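Local coordinates for protein cytosolic phospholipase A2 delta (Homo sapiens, PDB 5IZ5) that catalyses the calcium-dependent hydrolysis of glycerophospholipids at the sn-2 position, with a preference for linoleic acid there, at residues Gln87-Leu92 with Gln617-His622; Lys126-Ser131 with Leu138-Leu143; Glu323-Gly328 with Arg805-His810; Pro700-Glu705 with Pro726-Leu731. The protein carries 3 engineered substitutions. All coordinates share one frame; numbering follows the deposited sequence.

Contact 1 (Gln87-Leu92 with Gln617-His622)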
# COMPACT_ATOMS: atom_id res chain seq x y z
N GLN B 87 -7.48 21.50 14.69
CA GLN B 87 -8.11 20.33 14.08
C GLN B 87 -7.16 19.21 13.64
O GLN B 87 -7.62 18.14 13.19
CB GLN B 87 -8.94 20.76 12.88
CG GLN B 87 -10.15 21.61 13.19
CD GLN B 87 -11.03 21.01 14.28
OE1 GLN B 87 -10.82 21.29 15.46
NE2 GLN B 87 -12.00 20.19 13.91
N VAL B 88 -5.84 19.43 13.74
CA VAL B 88 -4.89 18.36 13.43
C VAL B 88 -4.15 17.93 14.68
O VAL B 88 -4.11 18.65 15.67
CB VAL B 88 -3.88 18.72 12.31
CG1 VAL B 88 -4.60 19.08 11.03
CG2 VAL B 88 -2.93 19.84 12.71
N LYS B 89 -3.58 16.73 14.62
CA LYS B 89 -2.72 16.25 15.68
C LYS B 89 -1.36 16.92 15.55
O LYS B 89 -0.71 16.86 14.51
CB LYS B 89 -2.59 14.73 15.65
CG LYS B 89 -2.67 14.11 17.03
CD LYS B 89 -4.05 14.21 17.67
CE LYS B 89 -3.99 14.24 19.18
NZ LYS B 89 -3.01 13.34 19.84
N ASN B 90 -0.94 17.57 16.63
CA ASN B 90 0.30 18.32 16.66
C ASN B 90 1.23 17.73 17.71
O ASN B 90 0.92 17.77 18.91
CB ASN B 90 0.02 19.78 16.99
CG ASN B 90 -0.73 20.49 15.89
OD1 ASN B 90 -0.23 20.62 14.77
ND2 ASN B 90 -1.94 20.94 16.20
N VAL B 91 2.33 17.14 17.25
CA VAL B 91 3.31 16.56 18.15
C VAL B 91 4.58 17.41 18.06
O VAL B 91 5.16 17.58 16.99
CB VAL B 91 3.63 15.10 17.80
CG1 VAL B 91 4.63 14.52 18.80
CG2 VAL B 91 2.36 14.27 17.80
N LEU B 92 4.99 17.94 19.20
CA LEU B 92 6.18 18.76 19.28
C LEU B 92 7.33 17.88 19.73
O LEU B 92 7.24 17.17 20.73
CB LEU B 92 5.96 19.89 20.26
CG LEU B 92 7.10 20.91 20.37
CD1 LEU B 92 7.21 21.75 19.11
CD2 LEU B 92 6.88 21.80 21.57
N GLN B 617 -7.19 15.78 14.57
CA GLN B 617 -7.06 15.79 16.04
C GLN B 617 -7.72 14.58 16.70
O GLN B 617 -7.20 14.04 17.68
CB GLN B 617 -7.62 17.08 16.62
CG GLN B 617 -7.61 17.20 18.14
CD GLN B 617 -6.23 17.04 18.77
OE1 GLN B 617 -6.08 16.32 19.75
NE2 GLN B 617 -5.23 17.72 18.22
N ASP B 618 -8.85 14.12 16.17
CA ASP B 618 -9.49 12.96 16.76
C ASP B 618 -9.52 11.75 15.82
O ASP B 618 -10.43 10.93 15.86
CB ASP B 618 -10.86 13.28 17.41
CG ASP B 618 -11.63 14.35 16.68
OD1 ASP B 618 -11.68 15.51 17.14
OD2 ASP B 618 -12.20 13.99 15.65
N TYR B 619 -8.47 11.63 15.00
CA TYR B 619 -8.29 10.47 14.11
C TYR B 619 -8.46 9.13 14.85
O TYR B 619 -9.04 8.19 14.31
CB TYR B 619 -6.93 10.51 13.39
CG TYR B 619 -5.76 10.06 14.22
CD1 TYR B 619 -5.22 10.89 15.20
CD2 TYR B 619 -5.17 8.82 14.02
CE1 TYR B 619 -4.13 10.49 15.97
CE2 TYR B 619 -4.09 8.41 14.77
CZ TYR B 619 -3.57 9.24 15.74
OH TYR B 619 -2.49 8.83 16.49
N CYS B 620 -7.95 9.04 16.08
CA CYS B 620 -8.01 7.78 16.85
C CYS B 620 -9.41 7.26 17.12
O CYS B 620 -9.63 6.06 17.07
CB CYS B 620 -7.33 7.92 18.21
SG CYS B 620 -5.61 7.45 18.17
N SER B 621 -10.33 8.17 17.42
CA SER B 621 -11.70 7.80 17.75
C SER B 621 -12.60 7.90 16.51
O SER B 621 -13.67 8.53 16.56
CB SER B 621 -12.21 8.73 18.84
OG SER B 621 -12.36 10.05 18.34
N HIS B 622 -12.15 7.32 15.40
CA HIS B 622 -12.94 7.24 14.19
C HIS B 622 -13.15 5.76 13.91
O HIS B 622 -12.23 4.97 14.03
CB HIS B 622 -12.21 7.92 13.03
CG HIS B 622 -12.95 7.89 11.73
ND1 HIS B 622 -12.85 6.85 10.83
CD2 HIS B 622 -13.81 8.78 11.18
CE1 HIS B 622 -13.61 7.10 9.78
NE2 HIS B 622 -14.20 8.27 9.96
O HOH W 1 -2.42 17.70 19.30

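Contact 2 (Lys126-Ser131 with Leu138-Leu143)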
# COMPACT_ATOMS: atom_id res chain seq x y z
N LYS B 126 6.01 22.94 32.26
CA LYS B 126 6.29 21.53 32.09
C LYS B 126 7.76 21.22 32.42
O LYS B 126 8.66 21.96 32.03
CB LYS B 126 5.97 21.10 30.65
CG LYS B 126 4.54 20.62 30.45
CD LYS B 126 4.45 19.12 30.67
CE LYS B 126 3.02 18.66 30.89
NZ LYS B 126 2.89 17.19 30.72
N THR B 127 7.97 20.14 33.16
CA THR B 127 9.30 19.57 33.36
C THR B 127 9.27 18.17 32.76
O THR B 127 8.56 17.30 33.26
CB THR B 127 9.69 19.52 34.85
OG1 THR B 127 9.81 20.85 35.35
CG2 THR B 127 11.03 18.79 35.05
N PHE B 128 10.04 17.96 31.70
CA PHE B 128 10.06 16.68 31.00
C PHE B 128 11.19 15.80 31.52
O PHE B 128 12.32 16.28 31.67
CB PHE B 128 10.23 16.91 29.50
CG PHE B 128 9.06 17.61 28.85
CD1 PHE B 128 7.86 16.95 28.64
CD2 PHE B 128 9.17 18.93 28.42
CE1 PHE B 128 6.79 17.58 28.04
CE2 PHE B 128 8.10 19.58 27.81
CZ PHE B 128 6.90 18.90 27.62
N SER B 129 10.88 14.53 31.77
CA SER B 129 11.84 13.56 32.31
C SER B 129 12.01 12.39 31.36
O SER B 129 11.04 11.95 30.77
CB SER B 129 11.37 12.99 33.65
OG SER B 129 11.96 11.72 33.88
N GLN B 130 13.23 11.87 31.27
CA GLN B 130 13.57 10.84 30.29
C GLN B 130 13.02 9.46 30.63
O GLN B 130 12.24 8.87 29.87
CB GLN B 130 15.09 10.74 30.16
CG GLN B 130 15.59 10.27 28.79
CD GLN B 130 15.50 11.36 27.75
OE1 GLN B 130 14.74 12.30 27.91
NE2 GLN B 130 16.29 11.24 26.68
N SER B 131 13.46 8.94 31.77
CA SER B 131 13.21 7.56 32.15
C SER B 131 12.64 7.55 33.57
O SER B 131 12.73 8.57 34.27
CB SER B 131 14.52 6.73 32.04
OG SER B 131 15.07 6.37 33.30
N LEU B 138 14.13 18.68 31.47
CA LEU B 138 14.00 19.87 30.61
C LEU B 138 12.79 20.70 31.06
O LEU B 138 11.66 20.21 31.07
CB LEU B 138 13.80 19.44 29.15
CG LEU B 138 14.18 20.37 27.99
CD1 LEU B 138 13.24 20.15 26.80
CD2 LEU B 138 14.21 21.84 28.35
N ASP B 139 13.03 21.97 31.41
CA ASP B 139 11.95 22.89 31.78
C ASP B 139 11.52 23.74 30.59
O ASP B 139 12.34 24.41 29.97
CB ASP B 139 12.38 23.82 32.91
CG ASP B 139 12.45 23.12 34.25
OD1 ASP B 139 12.03 21.94 34.35
OD2 ASP B 139 12.92 23.75 35.21
N VAL B 140 10.22 23.70 30.29
CA VAL B 140 9.64 24.45 29.18
C VAL B 140 8.32 25.06 29.64
O VAL B 140 7.64 24.50 30.50
CB VAL B 140 9.36 23.53 27.97
CG1 VAL B 140 8.91 24.34 26.76
CG2 VAL B 140 10.59 22.70 27.63
N GLU B 141 7.97 26.21 29.07
CA GLU B 141 6.63 26.77 29.27
C GLU B 141 5.90 27.05 27.96
O GLU B 141 6.51 27.49 26.98
CB GLU B 141 6.61 27.99 30.20
CG GLU B 141 7.88 28.80 30.32
CD GLU B 141 7.79 29.86 31.41
OE1 GLU B 141 6.84 29.82 32.22
OE2 GLU B 141 8.67 30.74 31.45
N PHE B 142 4.60 26.77 27.98
CA PHE B 142 3.75 26.89 26.80
C PHE B 142 2.65 27.90 27.03
O PHE B 142 1.97 27.87 28.06
CB PHE B 142 3.10 25.54 26.49
CG PHE B 142 4.08 24.44 26.21
CD1 PHE B 142 4.55 24.23 24.92
CD2 PHE B 142 4.53 23.61 27.23
CE1 PHE B 142 5.45 23.21 24.67
CE2 PHE B 142 5.44 22.60 26.98
CZ PHE B 142 5.90 22.40 25.70
N LEU B 143 2.45 28.80 26.06
CA LEU B 143 1.30 29.69 26.09
C LEU B 143 0.61 29.69 24.73
O LEU B 143 1.22 30.01 23.71
CB LEU B 143 1.69 31.11 26.46
CG LEU B 143 0.48 32.06 26.59
CD1 LEU B 143 -0.30 31.82 27.88
CD2 LEU B 143 0.91 33.52 26.49

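Contact 3 (Glu323-Gly328 with Arg805-His810)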
# COMPACT_ATOMS: atom_id res chain seq x y z
N GLU B 323 -32.92 -6.18 -3.07
CA GLU B 323 -32.95 -7.59 -2.69
C GLU B 323 -31.77 -8.37 -3.25
O GLU B 323 -31.54 -9.48 -2.82
CB GLU B 323 -34.27 -8.21 -3.14
CG GLU B 323 -34.49 -9.69 -2.84
CD GLU B 323 -34.26 -10.05 -1.38
OE1 GLU B 323 -35.07 -9.62 -0.54
OE2 GLU B 323 -33.27 -10.76 -1.07
N VAL B 324 -31.01 -7.79 -4.18
CA VAL B 324 -29.91 -8.50 -4.83
C VAL B 324 -28.77 -8.68 -3.83
O VAL B 324 -28.20 -7.69 -3.36
CB VAL B 324 -29.39 -7.75 -6.09
CG1 VAL B 324 -28.28 -8.55 -6.77
CG2 VAL B 324 -30.52 -7.51 -7.08
N PRO B 325 -28.44 -9.94 -3.50
CA PRO B 325 -27.34 -10.16 -2.56
C PRO B 325 -25.98 -9.86 -3.18
O PRO B 325 -25.78 -10.07 -4.38
CB PRO B 325 -27.47 -11.65 -2.23
CG PRO B 325 -28.02 -12.24 -3.48
CD PRO B 325 -28.99 -11.21 -4.00
N VAL B 326 -25.07 -9.33 -2.37
CA VAL B 326 -23.72 -9.02 -2.81
C VAL B 326 -22.85 -10.25 -2.56
O VAL B 326 -22.65 -10.67 -1.42
CB VAL B 326 -23.16 -7.78 -2.07
CG1 VAL B 326 -21.74 -7.46 -2.53
CG2 VAL B 326 -24.07 -6.58 -2.30
N VAL B 327 -22.35 -10.83 -3.64
CA VAL B 327 -21.56 -12.06 -3.59
C VAL B 327 -20.11 -11.74 -3.96
O VAL B 327 -19.86 -11.04 -4.94
CB VAL B 327 -22.11 -13.12 -4.56
CG1 VAL B 327 -21.24 -14.37 -4.55
CG2 VAL B 327 -23.55 -13.48 -4.20
N GLY B 328 -19.17 -12.29 -3.20
CA GLY B 328 -17.75 -12.10 -3.46
C GLY B 328 -17.01 -13.42 -3.59
O GLY B 328 -17.36 -14.40 -2.94
N ARG B 805 -29.74 -18.72 -1.89
CA ARG B 805 -31.12 -18.59 -1.42
C ARG B 805 -31.18 -17.94 -0.04
O ARG B 805 -31.99 -17.06 0.19
CB ARG B 805 -31.84 -19.94 -1.38
CG ARG B 805 -32.21 -20.47 -2.75
CD ARG B 805 -33.10 -21.70 -2.66
NE ARG B 805 -33.40 -22.20 -4.00
CZ ARG B 805 -34.28 -21.65 -4.84
NH1 ARG B 805 -34.98 -20.57 -4.50
NH2 ARG B 805 -34.47 -22.19 -6.04
N THR B 806 -30.32 -18.40 0.87
CA THR B 806 -30.26 -17.82 2.21
C THR B 806 -29.82 -16.36 2.15
O THR B 806 -30.40 -15.51 2.83
CB THR B 806 -29.28 -18.59 3.10
OG1 THR B 806 -29.56 -19.99 3.03
CG2 THR B 806 -29.39 -18.13 4.55
N ALA B 807 -28.81 -16.07 1.34
CA ALA B 807 -28.35 -14.70 1.14
C ALA B 807 -29.49 -13.83 0.65
O ALA B 807 -29.65 -12.69 1.09
CB ALA B 807 -27.19 -14.66 0.15
N LEU B 808 -30.29 -14.38 -0.27
CA LEU B 808 -31.45 -13.68 -0.81
C LEU B 808 -32.47 -13.38 0.29
O LEU B 808 -32.91 -12.24 0.43
CB LEU B 808 -32.09 -14.52 -1.92
CG LEU B 808 -33.07 -13.83 -2.85
CD1 LEU B 808 -32.40 -12.67 -3.58
CD2 LEU B 808 -33.62 -14.83 -3.85
N LYS B 809 -32.81 -14.38 1.10
CA LYS B 809 -33.77 -14.20 2.20
C LYS B 809 -33.32 -13.11 3.16
O LYS B 809 -34.11 -12.24 3.51
CB LYS B 809 -33.96 -15.51 2.96
CG LYS B 809 -34.74 -16.55 2.18
CD LYS B 809 -34.78 -17.90 2.86
CE LYS B 809 -34.87 -19.04 1.84
NZ LYS B 809 -34.94 -20.37 2.50
N HIS B 810 -32.06 -13.16 3.55
CA HIS B 810 -31.47 -12.18 4.45
C HIS B 810 -31.61 -10.75 3.93
O HIS B 810 -31.79 -9.82 4.72
CB HIS B 810 -30.00 -12.53 4.71
CG HIS B 810 -29.20 -11.42 5.32
ND1 HIS B 810 -28.09 -10.87 4.71
CD2 HIS B 810 -29.35 -10.76 6.49
CE1 HIS B 810 -27.60 -9.91 5.48
NE2 HIS B 810 -28.34 -9.83 6.57

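Contact 4 (Pro700-Glu705 with Pro726-Leu731)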
# COMPACT_ATOMS: atom_id res chain seq x y z
N PRO B 700 -18.10 -8.13 11.93
CA PRO B 700 -18.89 -9.35 12.03
C PRO B 700 -18.45 -10.42 11.04
O PRO B 700 -18.36 -10.18 9.83
CB PRO B 700 -20.33 -8.90 11.74
CG PRO B 700 -20.21 -7.57 11.08
CD PRO B 700 -18.92 -6.96 11.57
N PHE B 701 -18.18 -11.61 11.57
CA PHE B 701 -17.66 -12.71 10.78
C PHE B 701 -18.06 -14.00 11.50
O PHE B 701 -18.00 -14.05 12.73
CB PHE B 701 -16.15 -12.57 10.70
CG PHE B 701 -15.53 -13.48 9.72
CD1 PHE B 701 -15.43 -13.11 8.39
CD2 PHE B 701 -15.06 -14.72 10.10
CE1 PHE B 701 -14.86 -13.95 7.47
CE2 PHE B 701 -14.50 -15.57 9.19
CZ PHE B 701 -14.40 -15.19 7.87
N PRO B 702 -18.48 -15.05 10.76
CA PRO B 702 -18.93 -16.27 11.43
C PRO B 702 -17.80 -17.03 12.09
O PRO B 702 -16.63 -16.87 11.72
CB PRO B 702 -19.50 -17.12 10.29
CG PRO B 702 -18.77 -16.65 9.08
CD PRO B 702 -18.55 -15.18 9.29
N ARG B 703 -18.15 -17.85 13.06
CA ARG B 703 -17.19 -18.73 13.70
C ARG B 703 -16.67 -19.73 12.68
O ARG B 703 -17.43 -20.22 11.86
CB ARG B 703 -17.84 -19.46 14.88
CG ARG B 703 -18.50 -18.55 15.89
CD ARG B 703 -18.70 -19.23 17.21
NE ARG B 703 -19.26 -18.29 18.18
CZ ARG B 703 -20.52 -18.26 18.60
NH1 ARG B 703 -21.43 -19.12 18.16
NH2 ARG B 703 -20.87 -17.33 19.49
N VAL B 704 -15.38 -20.00 12.75
CA VAL B 704 -14.74 -20.98 11.89
C VAL B 704 -14.25 -22.08 12.81
O VAL B 704 -13.12 -22.03 13.31
CB VAL B 704 -13.58 -20.37 11.07
CG1 VAL B 704 -12.89 -21.43 10.22
CG2 VAL B 704 -14.10 -19.26 10.18
N GLU B 705 -15.13 -23.05 13.04
CA GLU B 705 -14.89 -24.13 13.98
C GLU B 705 -15.08 -25.48 13.32
O GLU B 705 -16.05 -26.18 13.61
CB GLU B 705 -15.83 -23.98 15.18
CG GLU B 705 -15.48 -22.79 16.06
CD GLU B 705 -16.60 -22.40 17.03
OE1 GLU B 705 -17.74 -22.87 16.86
OE2 GLU B 705 -16.35 -21.61 17.96
N PRO B 726 -27.24 -11.74 11.38
CA PRO B 726 -27.44 -11.49 9.94
C PRO B 726 -26.39 -10.58 9.29
O PRO B 726 -26.11 -10.72 8.10
CB PRO B 726 -28.82 -10.82 9.89
CG PRO B 726 -29.49 -11.19 11.16
CD PRO B 726 -28.40 -11.32 12.18
N GLU B 727 -25.82 -9.67 10.08
CA GLU B 727 -24.83 -8.72 9.56
C GLU B 727 -23.58 -9.43 9.05
O GLU B 727 -22.98 -9.00 8.07
CB GLU B 727 -24.43 -7.69 10.63
CG GLU B 727 -25.58 -6.94 11.28
CD GLU B 727 -25.98 -7.54 12.62
OE1 GLU B 727 -26.37 -8.73 12.66
OE2 GLU B 727 -25.91 -6.82 13.64
N ALA B 728 -23.20 -10.50 9.73
CA ALA B 728 -22.05 -11.31 9.32
C ALA B 728 -22.36 -12.01 8.00
O ALA B 728 -23.46 -12.53 7.81
CB ALA B 728 -21.72 -12.33 10.38
N PRO B 729 -21.39 -12.05 7.07
CA PRO B 729 -21.59 -12.74 5.79
C PRO B 729 -21.56 -14.26 5.90
O PRO B 729 -20.95 -14.80 6.83
CB PRO B 729 -20.41 -12.26 4.96
CG PRO B 729 -19.35 -11.96 5.96
CD PRO B 729 -20.07 -11.40 7.14
N ILE B 730 -22.21 -14.93 4.94
CA ILE B 730 -22.14 -16.37 4.81
C ILE B 730 -20.86 -16.73 4.08
O ILE B 730 -20.52 -16.11 3.07
CB ILE B 730 -23.34 -16.92 4.00
CG1 ILE B 730 -24.65 -16.61 4.72
CG2 ILE B 730 -23.21 -18.43 3.77
CD1 ILE B 730 -25.88 -16.76 3.85
N LEU B 731 -20.16 -17.75 4.57
CA LEU B 731 -18.94 -18.24 3.93
C LEU B 731 -19.05 -19.68 3.47
O LEU B 731 -19.39 -20.57 4.25
CB LEU B 731 -17.77 -18.10 4.89
CG LEU B 731 -17.07 -16.75 4.74
CD1 LEU B 731 -16.90 -16.10 6.09
CD2 LEU B 731 -15.73 -16.91 4.02

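Contact 1 (Gln87-Leu92 with Gln617-His622)
Gln617 sets CG anti to its backbone N (chi1 177°) and bends at the next bond, which brings CD beside Lys89, a chain itself bent where its CD is placed (chi2 68°). The two side chains cross obliquely, Lys89 CE lying 3.0 Å from Gln617 OE1 and Lys89 CD 3.2 Å from Gln617 O. Both ends of Gln617 find acceptors on the facing segment. Its backbone N gives a 2.8 Å hydrogen bond to Gln87 O, from above that carbonyl's plane. Its amide NE2 makes a weak bond of 2.9 Å to Val88 O and an ordinary one of 3.0 Å to a water. The same water accepts from Asn90 N at 3.1 Å and so bridges the segments; the two NE2 bonds are likely to restrain the Gln617 amide. Tyr619 crosses Lys89 at about a right angle, its CE1 4.0 Å from Lys89 CG, while Cys620 SG lies over one face of the ring. The polar ends are held elsewhere, Lys89 NZ by a salt bridge to Asp114 and Tyr619 OH by Asp634 O. The contact joins the N-terminal C2 domain to the phospholipase part of the chain. Segment 87-92 leads into strand 91-98, with Val88 against strand 160-172, and segment 617-622 links strand 614-615, whose Leu615 bonds to the Lys89 backbone, with helix 623-628.

Contact 2 (Lys126-Ser131 with Leu138-Leu143)
Strands 124-129 and 137-146 form an antiparallel beta hairpin in the beta sandwich of the N-terminal C2 domain, and Lys126, Thr127 and Phe128 pair with Val140, Asp139 and Leu138. Lys126 with Val140 and Phe128 with Leu138 are the hydrogen-bonded pairs, each closed by two backbone bonds; Val140 N to Lys126 O (2.9 Å) is almost straight at 173°. Thr127 and Asp139 make the non-hydrogen-bonded pair between them. On the other face of the hairpin Phe128 gathers the apolar side chains. Its CG lies anti to its carbonyl carbon (chi1 -66°), and the ring meets Val140 CG2 edge-on, 4.0 Å from Phe128 CE2. Phe128 and Phe142 reach toward each other tip to tip, with Phe128 CZ 4.0 Å from Phe142 CE2. That Phe142 atom also lies 4.0 Å from Lys126 CB, while the Lys126 amine runs on to a salt bridge with Glu117. Tyr113 of strand 106-114 packs edge-to-face with Phe128, tying the hairpin to the facing sheet of the sandwich. An alanine in place of Phe128 would probably open a gap beside Val140 CG2 and take from Phe142 CE2 its contact with CZ, and from Tyr113 its edge-to-face partner. Thr127 and Asp139 lie side by side on the opposite face; Asp139 OD2 is engaged by Arg36, and Thr127 OG1 donates to Asp139 OD1 at 2.7 Å, from above the carboxylate plane.

Contact 3 (Glu323-Gly328 with Arg805-His810)
Ala807 and Leu808 press the last helix of the chain, 797-810, onto Pro325 and Glu323, in the run that enters strand 327-331 of the mixed sheet in the alpha/beta hydrolase-type catalytic domain. At the start of the segment the Arg805 carbonyl accepts from Lys809 N at 2.9 Å and so keeps the helical turn. Thr806 ties its hydroxyl back to Gln802 O. Ala807 is the first to touch: its CB points at the proline and stands 3.8 Å from Pro325 CB. Leu808 comes next, with CG anti to its backbone N (chi1 -164°), and takes the other end of the same ring, Leu808 CD1 lying 3.7 Å from Pro325 CD. Two consecutive helix residues thus meet one proline, which also touches Leu309 of helix 292-313; just before it, Val324 O receives Arg811 NH1, a further link to the chain end. The same methyl, Leu808 CD1, is 3.7 Å from Glu323 CG and 3.4 Å from Glu323 O. The modelled position of the Glu323 carboxylate is doubtful, because it runs too close to the Leu808 carbonyl. His810, a poorly ordered residue, closes the segment with its backbone N 3.0 Å from Thr806 O, a regular helical hydrogen bond.

Contact 4 (Pro700-Glu705 with Pro726-Leu731)
Pro700, Leu731 and Pro702 bury the most surface here, in a contact made by packing, without a hydrogen bond between the two segments. Pro700 sets its CB against Ala728, with Pro700 CB 3.8 Å from Ala728 CA and 3.9 Å from Ala728 CB. Beside it Pro700 O approaches Pro729 CD at 3.4 Å. Leu731 works through one methyl: its CD1 lies tightly against the Phe701 ring, 3.2 Å from Phe701 CZ and 3.3 Å from Phe701 CE1, the two side chains crossing at about a right angle. Pro702 meets the same methyl, its CG 3.6 Å from Leu731 CD1, and turns its CD to Pro729 O at 3.5 Å. Phe701 has CG anti to its backbone N (chi1 -169°), and although its CB starts off away from the other segment, the far side of the ring returns to the leucine. Pro702 CD also lies over one face of that ring, offset toward the rim, so that Phe701, Pro702 and Leu731 form one apolar cluster. An alanine at Phe701 would probably open a gap beside Leu731 CD1 and deprive Pro702 CD of the ring it lies on. The contact joins the loop after helix 685-696, on whose Leu687 and Cys694 Phe701 rests, to the start of strand 730-734, where Leu731 packs on Ile673 and Ser675 of the parallel neighbour 672-676 and bonds through its backbone to Phe720 of strand 718-720.

Overall arrangement
Contact 2 lies in the C2 domain, contacts 3 and 4 in the catalytic domain, and contact 1 joins the two. Contact 2 is nested within the loop closed by contact 1; their centres are about 21 Å apart and they touch where Leu92 CD2 meets Phe142 CE1 at 3.7 Å. Contacts 3 and 4, with centres about 14 Å apart, reach the same mixed sheet, Thr806 CG2 packing 3.8 Å from Ile730 CD1. The centre of contact 1 is about 39 Å from that of contact 3 and about 33 Å from that of contact 4. All four lie away from the nucleophile Ser365, though strand 327-331, entered in contact 3, leads toward substrate-binding Gly334 and Gly335.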